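Local coordinates for RNA-binding protein RO60 (PDB 2NVO) that binds several small RNAs that accumulate during recovery from ultraviolet irradiation and contributes to the ultraviolet resistance of Deinococcus radiodurans, at residues 442-447 with 473-478; 458-463 with 488-493; 477-482 with 509-514. All blocks are in the same frame, centred on the assembly; numbering follows the deposited sequence.

Contact 1: 442-447 with 473-478; sequences DCAQPI and VHPTVA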
loop_
_atom_site.group_PDB
_atom_site.type_symbol
_atom_site.label_atom_id
_atom_site.label_comp_id
_atom_site.label_asym_id
_atom_site.label_seq_id
_atom_site.Cartn_x
_atom_site.Cartn_y
_atom_site.Cartn_z
ATOM N N ASP A 442 -4.195 14.378 24.386
ATOM C CA ASP A 442 -5.405 13.707 24.858
ATOM C C ASP A 442 -6.407 13.571 23.714
ATOM O O ASP A 442 -7.005 14.566 23.304
ATOM C CB ASP A 442 -6.024 14.538 25.985
ATOM C CG ASP A 442 -7.292 13.931 26.554
ATOM O OD1 ASP A 442 -7.789 12.906 26.057
ATOM O OD2 ASP A 442 -7.804 14.503 27.534
ATOM N N CYS A 443 -6.606 12.347 23.237
ATOM C CA CYS A 443 -7.423 12.123 22.054
ATOM C C CYS A 443 -8.907 12.358 22.310
ATOM O O CYS A 443 -9.687 12.357 21.375
ATOM C CB CYS A 443 -7.231 10.706 21.512
ATOM S SG CYS A 443 -5.486 10.253 21.095
ATOM N N ALA A 444 -9.302 12.517 23.574
ATOM C CA ALA A 444 -10.698 12.815 23.877
ATOM C C ALA A 444 -10.968 14.300 23.694
ATOM O O ALA A 444 -12.083 14.721 23.364
ATOM C CB ALA A 444 -11.048 12.385 25.306
ATOM N N GLN A 445 -9.935 15.093 23.892
ATOM C CA GLN A 445 -10.079 16.531 24.015
ATOM C C GLN A 445 -10.612 17.291 22.770
ATOM O O GLN A 445 -11.394 18.246 22.910
ATOM C CB GLN A 445 -8.763 17.120 24.522
ATOM C CG GLN A 445 -8.804 18.614 24.739
ATOM C CD GLN A 445 -7.560 19.127 25.432
ATOM O OE1 GLN A 445 -6.491 18.513 25.360
ATOM N NE2 GLN A 445 -7.693 20.256 26.114
ATOM N N PRO A 446 -10.202 16.882 21.554
ATOM C CA PRO A 446 -10.759 17.541 20.365
ATOM C C PRO A 446 -12.269 17.329 20.293
ATOM O O PRO A 446 -12.986 18.227 19.843
ATOM C CB PRO A 446 -10.098 16.797 19.188
ATOM C CG PRO A 446 -8.823 16.204 19.764
ATOM C CD PRO A 446 -9.201 15.848 21.210
ATOM N N ILE A 447 -12.720 16.155 20.721
ATOM C CA ILE A 447 -14.132 15.808 20.664
ATOM C C ILE A 447 -14.927 16.545 21.734
ATOM O O ILE A 447 -16.037 17.016 21.483
ATOM C CB ILE A 447 -14.335 14.303 20.805
ATOM C CG1 ILE A 447 -13.484 13.564 19.775
ATOM C CG2 ILE A 447 -15.821 13.931 20.647
ATOM C CD1 ILE A 447 -13.263 12.130 20.116
ATOM N N VAL A 473 -11.254 11.888 30.747
ATOM C CA VAL A 473 -12.376 11.333 29.983
ATOM C C VAL A 473 -11.875 10.490 28.819
ATOM O O VAL A 473 -10.990 10.920 28.082
ATOM C CB VAL A 473 -13.311 12.445 29.456
ATOM C CG1 VAL A 473 -14.474 11.843 28.701
ATOM C CG2 VAL A 473 -13.826 13.303 30.602
ATOM N N HIS A 474 -12.403 9.285 28.659
ATOM C CA HIS A 474 -11.976 8.450 27.547
ATOM C C HIS A 474 -12.658 8.941 26.279
ATOM O O HIS A 474 -13.785 9.442 26.337
ATOM C CB HIS A 474 -12.298 6.978 27.788
ATOM C CG HIS A 474 -11.638 6.051 26.808
ATOM N ND1 HIS A 474 -12.260 5.616 25.659
ATOM C CD2 HIS A 474 -10.403 5.491 26.802
ATOM C CE1 HIS A 474 -11.439 4.825 24.986
ATOM N NE2 HIS A 474 -10.309 4.730 25.664
ATOM N N PRO A 475 -11.970 8.822 25.131
ATOM C CA PRO A 475 -12.584 9.228 23.866
ATOM C C PRO A 475 -13.925 8.548 23.593
ATOM O O PRO A 475 -14.711 9.143 22.876
ATOM C CB PRO A 475 -11.546 8.804 22.824
ATOM C CG PRO A 475 -10.227 8.962 23.557
ATOM C CD PRO A 475 -10.540 8.485 24.971
ATOM N N THR A 476 -14.165 7.339 24.102
ATOM C CA THR A 476 -15.452 6.672 23.871
ATOM C C THR A 476 -16.600 7.463 24.508
ATOM O O THR A 476 -17.644 7.665 23.900
ATOM C CB THR A 476 -15.481 5.187 24.371
ATOM O OG1 THR A 476 -15.062 5.104 25.740
ATOM C CG2 THR A 476 -14.580 4.309 23.522
ATOM N N VAL A 477 -16.394 7.887 25.750
ATOM C CA VAL A 477 -17.343 8.739 26.456
ATOM C C VAL A 477 -17.497 10.078 25.730
ATOM O O VAL A 477 -18.620 10.571 25.524
ATOM C CB VAL A 477 -16.895 8.954 27.922
ATOM C CG1 VAL A 477 -17.657 10.092 28.574
ATOM C CG2 VAL A 477 -17.046 7.667 28.713
ATOM N N ALA A 478 -16.368 10.646 25.310
ATOM C CA ALA A 478 -16.376 11.873 24.517
ATOM C C ALA A 478 -17.260 11.758 23.283
ATOM O O ALA A 478 -18.075 12.634 23.022
ATOM C CB ALA A 478 -14.944 12.287 24.118
HETATM O O HOH W 1 -9.983 13.626 28.684
HETATM O O HOH W 2 -8.288 10.642 27.282
HETATM O O HOH W 3 -17.855 15.513 23.232
#

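Contact 2: 458-463 with 488-493; sequences DTFVVY and RAPKLI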
loop_
_atom_site.group_PDB
_atom_site.type_symbol
_atom_site.label_atom_id
_atom_site.label_comp_id
_atom_site.label_asym_id
_atom_site.label_seq_id
_atom_site.Cartn_x
_atom_site.Cartn_y
_atom_site.Cartn_z
ATOM N N ASP A 458 -17.659 15.610 11.308
ATOM C CA ASP A 458 -17.905 14.221 10.960
ATOM C C ASP A 458 -16.731 13.318 11.373
ATOM O O ASP A 458 -16.931 12.211 11.883
ATOM C CB ASP A 458 -18.092 14.079 9.449
ATOM C CG ASP A 458 -19.280 14.855 8.934
ATOM O OD1 ASP A 458 -20.347 14.732 9.555
ATOM O OD2 ASP A 458 -19.124 15.577 7.927
ATOM N N THR A 459 -15.511 13.793 11.127
ATOM C CA THR A 459 -14.314 12.954 11.298
ATOM C C THR A 459 -13.262 13.672 12.129
ATOM O O THR A 459 -12.804 14.738 11.742
ATOM C CB THR A 459 -13.692 12.659 9.928
ATOM O OG1 THR A 459 -14.726 12.261 9.007
ATOM C CG2 THR A 459 -12.632 11.558 10.051
ATOM N N PHE A 460 -12.917 13.122 13.283
ATOM C CA PHE A 460 -11.839 13.686 14.100
ATOM C C PHE A 460 -10.573 12.896 13.767
ATOM O O PHE A 460 -10.640 11.677 13.679
ATOM C CB PHE A 460 -12.161 13.507 15.592
ATOM C CG PHE A 460 -13.284 14.401 16.089
ATOM C CD1 PHE A 460 -13.017 15.650 16.614
ATOM C CD2 PHE A 460 -14.599 13.975 16.022
ATOM C CE1 PHE A 460 -14.052 16.458 17.074
ATOM C CE2 PHE A 460 -15.644 14.773 16.497
ATOM C CZ PHE A 460 -15.373 16.007 17.005
ATOM N N VAL A 461 -9.446 13.570 13.548
ATOM C CA VAL A 461 -8.188 12.855 13.307
ATOM C C VAL A 461 -7.106 13.429 14.210
ATOM O O VAL A 461 -6.857 14.631 14.201
ATOM C CB VAL A 461 -7.692 12.959 11.839
ATOM C CG1 VAL A 461 -6.443 12.076 11.664
ATOM C CG2 VAL A 461 -8.774 12.508 10.873
ATOM N N VAL A 462 -6.480 12.569 14.999
ATOM C CA VAL A 462 -5.405 13.004 15.867
ATOM C C VAL A 462 -4.086 12.524 15.285
ATOM O O VAL A 462 -3.957 11.355 14.948
ATOM C CB VAL A 462 -5.571 12.424 17.289
ATOM C CG1 VAL A 462 -4.274 12.690 18.146
ATOM C CG2 VAL A 462 -6.816 13.025 17.947
ATOM N N TYR A 463 -3.113 13.419 15.186
ATOM C CA TYR A 463 -1.793 13.032 14.723
ATOM C C TYR A 463 -0.787 13.170 15.868
ATOM O O TYR A 463 -0.656 14.243 16.456
ATOM C CB TYR A 463 -1.374 13.897 13.530
ATOM C CG TYR A 463 -2.015 13.468 12.234
ATOM C CD1 TYR A 463 -1.532 12.360 11.541
ATOM C CD2 TYR A 463 -3.095 14.170 11.692
ATOM C CE1 TYR A 463 -2.110 11.951 10.337
ATOM C CE2 TYR A 463 -3.688 13.770 10.485
ATOM C CZ TYR A 463 -3.179 12.667 9.811
ATOM O OH TYR A 463 -3.742 12.251 8.620
ATOM N N ARG A 488 -25.473 13.875 15.969
ATOM C CA ARG A 488 -24.721 13.137 14.957
ATOM C C ARG A 488 -23.639 12.311 15.653
ATOM O O ARG A 488 -23.087 12.726 16.678
ATOM C CB ARG A 488 -24.042 14.103 13.981
ATOM C CG ARG A 488 -24.739 14.278 12.647
ATOM C CD ARG A 488 -26.142 14.771 12.861
ATOM N NE ARG A 488 -26.908 14.961 11.629
ATOM C CZ ARG A 488 -28.232 15.068 11.621
ATOM N NH1 ARG A 488 -28.895 14.968 12.769
ATOM N NH2 ARG A 488 -28.894 15.260 10.485
ATOM N N ALA A 489 -23.331 11.149 15.097
ATOM C CA ALA A 489 -22.237 10.342 15.614
ATOM C C ALA A 489 -20.984 10.454 14.730
ATOM O O ALA A 489 -20.938 9.922 13.618
ATOM C CB ALA A 489 -22.668 8.886 15.778
ATOM N N PRO A 490 -19.950 11.149 15.226
ATOM C CA PRO A 490 -18.792 11.313 14.345
ATOM C C PRO A 490 -17.864 10.094 14.471
ATOM O O PRO A 490 -18.172 9.140 15.200
ATOM C CB PRO A 490 -18.096 12.547 14.919
ATOM C CG PRO A 490 -18.586 12.651 16.379
ATOM C CD PRO A 490 -19.656 11.594 16.593
ATOM N N LYS A 491 -16.730 10.135 13.786
ATOM C CA LYS A 491 -15.734 9.076 13.915
ATOM C C LYS A 491 -14.429 9.667 14.438
ATOM O O LYS A 491 -14.185 10.860 14.310
ATOM C CB LYS A 491 -15.492 8.394 12.568
ATOM C CG LYS A 491 -16.676 7.581 12.047
ATOM C CD LYS A 491 -16.351 6.979 10.698
ATOM C CE LYS A 491 -17.412 5.993 10.240
ATOM N NZ LYS A 491 -18.697 6.683 10.035
ATOM N N LEU A 492 -13.587 8.822 15.011
ATOM C CA LEU A 492 -12.280 9.271 15.495
ATOM C C LEU A 492 -11.186 8.372 14.914
ATOM O O LEU A 492 -11.292 7.147 14.978
ATOM C CB LEU A 492 -12.233 9.198 17.023
ATOM C CG LEU A 492 -10.829 9.346 17.623
ATOM C CD1 LEU A 492 -10.286 10.747 17.328
ATOM C CD2 LEU A 492 -10.843 9.043 19.135
ATOM N N ILE A 493 -10.150 8.981 14.346
ATOM C CA ILE A 493 -8.974 8.236 13.883
ATOM C C ILE A 493 -7.809 8.763 14.709
ATOM O O ILE A 493 -7.626 9.966 14.807
ATOM C CB ILE A 493 -8.654 8.498 12.391
ATOM C CG1 ILE A 493 -9.869 8.192 11.482
ATOM C CG2 ILE A 493 -7.410 7.689 11.948
ATOM C CD1 ILE A 493 -9.683 8.590 10.038
HETATM O O HOH W 4 -21.310 12.508 11.473
#

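Contact 3: 477-482 with 509-514; sequences VALDQY and RRDMLD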
loop_
_atom_site.group_PDB
_atom_site.type_symbol
_atom_site.label_atom_id
_atom_site.label_comp_id
_atom_site.label_asym_id
_atom_site.label_seq_id
_atom_site.Cartn_x
_atom_site.Cartn_y
_atom_site.Cartn_z
ATOM N N VAL A 477 -16.394 7.887 25.750
ATOM C CA VAL A 477 -17.343 8.739 26.456
ATOM C C VAL A 477 -17.497 10.078 25.730
ATOM O O VAL A 477 -18.620 10.571 25.524
ATOM C CB VAL A 477 -16.895 8.954 27.922
ATOM C CG1 VAL A 477 -17.657 10.092 28.574
ATOM C CG2 VAL A 477 -17.046 7.667 28.713
ATOM N N ALA A 478 -16.368 10.646 25.310
ATOM C CA ALA A 478 -16.376 11.873 24.517
ATOM C C ALA A 478 -17.260 11.758 23.283
ATOM O O ALA A 478 -18.075 12.634 23.022
ATOM C CB ALA A 478 -14.944 12.287 24.118
ATOM N N LEU A 479 -17.089 10.686 22.516
ATOM C CA LEU A 479 -17.862 10.513 21.295
ATOM C C LEU A 479 -19.365 10.364 21.572
ATOM O O LEU A 479 -20.193 10.883 20.813
ATOM C CB LEU A 479 -17.358 9.315 20.499
ATOM C CG LEU A 479 -16.004 9.517 19.797
ATOM C CD1 LEU A 479 -15.425 8.174 19.381
ATOM C CD2 LEU A 479 -16.187 10.434 18.591
ATOM N N ASP A 480 -19.696 9.634 22.632
ATOM C CA ASP A 480 -21.081 9.511 23.090
ATOM C C ASP A 480 -21.679 10.868 23.433
ATOM O O ASP A 480 -22.773 11.193 22.987
ATOM C CB ASP A 480 -21.164 8.597 24.311
ATOM C CG ASP A 480 -20.780 7.162 23.994
ATOM O OD1 ASP A 480 -20.866 6.772 22.810
ATOM O OD2 ASP A 480 -20.399 6.426 24.920
ATOM N N GLN A 481 -20.955 11.646 24.234
ATOM C CA GLN A 481 -21.384 12.984 24.616
ATOM C C GLN A 481 -21.601 13.906 23.422
ATOM O O GLN A 481 -22.544 14.698 23.416
ATOM C CB GLN A 481 -20.423 13.604 25.634
ATOM C CG GLN A 481 -20.503 12.954 27.002
ATOM C CD GLN A 481 -19.503 13.522 27.995
ATOM O OE1 GLN A 481 -18.828 14.515 27.723
ATOM N NE2 GLN A 481 -19.404 12.889 29.155
ATOM N N TYR A 482 -20.755 13.789 22.402
ATOM C CA TYR A 482 -20.914 14.601 21.196
ATOM C C TYR A 482 -22.217 14.232 20.493
ATOM O O TYR A 482 -23.005 15.100 20.134
ATOM C CB TYR A 482 -19.735 14.402 20.229
ATOM C CG TYR A 482 -19.789 15.312 19.017
ATOM C CD1 TYR A 482 -19.060 16.493 18.968
ATOM C CD2 TYR A 482 -20.577 14.988 17.932
ATOM C CE1 TYR A 482 -19.126 17.330 17.838
ATOM C CE2 TYR A 482 -20.644 15.796 16.820
ATOM C CZ TYR A 482 -19.927 16.964 16.776
ATOM O OH TYR A 482 -20.034 17.747 15.649
ATOM N N ARG A 509 -16.722 -1.066 19.227
ATOM C CA ARG A 509 -17.381 0.008 18.489
ATOM C C ARG A 509 -16.973 -0.009 17.027
ATOM O O ARG A 509 -16.062 -0.730 16.649
ATOM C CB ARG A 509 -17.078 1.361 19.119
ATOM C CG ARG A 509 -17.517 1.450 20.575
ATOM C CD ARG A 509 -16.994 2.704 21.234
ATOM N NE ARG A 509 -17.557 3.908 20.637
ATOM C CZ ARG A 509 -18.399 4.729 21.248
ATOM N NH1 ARG A 509 -18.789 4.485 22.497
ATOM N NH2 ARG A 509 -18.852 5.801 20.605
ATOM N N ARG A 510 -17.665 0.768 16.206
ATOM C CA ARG A 510 -17.335 0.848 14.790
ATOM C C ARG A 510 -16.856 2.235 14.409
ATOM O O ARG A 510 -16.387 2.432 13.289
ATOM C CB ARG A 510 -18.540 0.483 13.926
ATOM C CG ARG A 510 -18.902 -0.982 13.973
ATOM C CD ARG A 510 -19.773 -1.386 12.788
ATOM N NE ARG A 510 -19.069 -1.241 11.515
ATOM C CZ ARG A 510 -19.449 -0.428 10.532
ATOM N NH1 ARG A 510 -20.545 0.313 10.656
ATOM N NH2 ARG A 510 -18.736 -0.364 9.414
ATOM N N ASP A 511 -16.975 3.189 15.336
ATOM C CA ASP A 511 -16.707 4.590 15.025
ATOM C C ASP A 511 -15.257 5.011 15.315
ATOM O O ASP A 511 -14.965 6.191 15.357
ATOM C CB ASP A 511 -17.705 5.522 15.750
ATOM C CG ASP A 511 -17.736 5.305 17.274
ATOM O OD1 ASP A 511 -16.971 4.470 17.803
ATOM O OD2 ASP A 511 -18.535 5.981 17.960
ATOM N N MET A 512 -14.363 4.043 15.495
ATOM C CA MET A 512 -12.993 4.349 15.905
ATOM C C MET A 512 -11.967 3.540 15.127
ATOM O O MET A 512 -12.161 2.352 14.871
ATOM C CB MET A 512 -12.800 4.058 17.399
ATOM C CG MET A 512 -13.779 4.788 18.281
ATOM S SD MET A 512 -13.607 4.369 20.029
ATOM C CE MET A 512 -12.310 5.492 20.548
ATOM N N LEU A 513 -10.853 4.183 14.797
ATOM C CA LEU A 513 -9.770 3.515 14.075
ATOM C C LEU A 513 -8.431 3.981 14.636
ATOM O O LEU A 513 -8.212 5.179 14.772
ATOM C CB LEU A 513 -9.823 3.882 12.591
ATOM C CG LEU A 513 -8.673 3.306 11.753
ATOM C CD1 LEU A 513 -8.846 1.820 11.651
ATOM C CD2 LEU A 513 -8.623 3.947 10.353
ATOM N N ASP A 514 -7.554 3.037 14.954
ATOM C CA ASP A 514 -6.175 3.339 15.334
ATOM C C ASP A 514 -5.284 2.980 14.149
ATOM O O ASP A 514 -5.380 1.875 13.601
ATOM C CB ASP A 514 -5.740 2.487 16.534
ATOM C CG ASP A 514 -6.378 2.920 17.838
ATOM O OD1 ASP A 514 -6.965 4.023 17.904
ATOM O OD2 ASP A 514 -6.275 2.161 18.819
#

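Contact 1: 442-447 with 473-478
The carboxylate of D442 meets the backbone of V473 through two waters, one at each of its oxygens. From above the carboxylate plane, 47° out of it, A444 N donates to D442 OD1 at 2.9 Å. This capping bond closes on the type I turn from D442 to Q445. One water donates to D442 OD2 and accepts from V473 N. The other donates to both D442 OD1 and V473 O. The second flat group is the H474 ring. One face carries P475 CD, 3.2 Å above the plane and offset toward the rim. T476 CA lies at the ring edge. H474 is the N-cap of helix 475-486. Its ND1 accepts from T476 N at 3.0 Å, with the donor tilted 29° from the ring plane. T476 OG1 also bonds to H474 ND1.

Direct packing sets methyl groups and the P475 ring against one another and against carbonyl oxygens. A444 CB points across and sits only 3.1 Å from V473 O. The same methyl meets P475 CG at 3.9 Å. P475 CG also reaches C443 CB. A478 CB lies 3.8 Å from A444 O and also touches I447 CB. I447 CG1 lies beside the backbone N (chi1 -54°) and CG2 anti to it; CG2 meets A478 O at 3.5 Å. A third water joins A478 O to I447 O, weakly on the I447 side.

C443 and I447 touch strands 459-464 and 491-496; P475 touches strands 491-496 and 512-517. D442 follows T441, which probably binds the divalent metal, as in relatives. The C443 side chain is about 12 Å from the bound calcium. The arrangement is that of two neighbouring helices meeting at their N-terminal ends over one face of a VWFA-like alpha/beta sheet, near its MIDAS-like metal site.

Contact 2: 458-463 with 488-493
F460 pairs with L492 at the middle of a parallel beta ladder, flanked by T459 with K491 and V461 with I493. The two strands belong to a beta-alpha-beta crossover. Strand 459-464 leads to helix 475-486 and then to strand 491-496, inside the central sheet of the VWFA-like domain.

Four backbone hydrogen bonds hold the pair. K491 N donates to D458 O and F460 N to K491 O. I493 N then donates to F460 O and V462 N to I493 O, the latter at 2.9 Å. The F460 N bond is nearly straight, 175° at the hydrogen. CA-H...O contacts add to the ladder: L492 CA lies 3.4 Å from F460 O, and V461 CA lies 3.3 Å from I493 O.

Apolar contacts differ on the two faces. On the face of F460 and L492, L492 CD1 rests 3.8 Å from F460 CB. It also touches V462 CG2. Helices 445-452 and 475-486 cover this face. On the face of T459, V461 and I493, the V461 and I493 side chains lie side by side and point the same way. I493 CD1 is 4.1 Å from V461 CG2 and also reaches T459 CG2. Helix 522-530 covers that face.

Polar side chains sit at the strand start. D458 OD2 bonds to R364 N, and T459 OG1 bonds to T363 OG1, both next to or on the adjoining strand 364-369. A water donates to D458 OD1 and weakly to A489 O.

F460 CG, anti to the carbonyl carbon (chi1 -71°), lies beside the backbone N, on the side where K491 O accepts from that N. The ring turns its edge to K491 O and to P490 CG, which is 3.6 Å from F460 CE2.

Contact 3: 477-482 with 509-514
R509 holds D480 with both terminal nitrogens on one oxygen. NH1 and NH2 each donate to D480 OD1, NH1 at 3.1 Å, in a salt bridge. Both come from the same face of the carboxylate, whose plane is turned 34° from the guanidinium. NH1 also makes a weak bond to D480 OD2, at 3.5 Å. D480 OD1 lies at the guanidinium edge, near its plane.

A second carboxylate fixes the guanidinium from its side. R509 NE donates to D511 OD1 at 2.9 Å, and NH2 to D511 OD2 at 2.7 Å. Each D511 oxygen accepts through its syn lone pair. This three-residue network ties helix 475-486 to the loop that leads into strand 512-517, in the VWFA-like alpha/beta fold.

L479 packs next to the network. Its CB is 3.8 Å from R509 NH2, oblique to the guanidinium. The L479 and M512 side chains cross obliquely, CD1 to CG 3.9 Å, and L479 and D511 reach toward each other tip to tip.

Further out, R509 and M512 both touch T476 on the helix. D511 and L513 make backbone hydrogen bonds to L492 of strand 491-496.

Overall arrangement
All three contacts lie in the VWFA-like domain, within 8 to 10 Å of one another, centre to centre. Contact 2 is largely buried in the sheet and held by regular backbone bonds. Contact 1 is also largely buried, but there helix starts meet through methyl groups and waters. Contact 3 is only partly buried and relies on charge. Contacts 1 and 3 share helix 475-486, with V477 and A478. Contacts 2 and 3 reach neighbouring strands of one sheet. L492, in contact 2, links all three: it packs against P475 of contact 1, and its backbone bonds to D511 and L513 of contact 3. Contact 3 is away from the metal site, which contacts 1 and 2 approach.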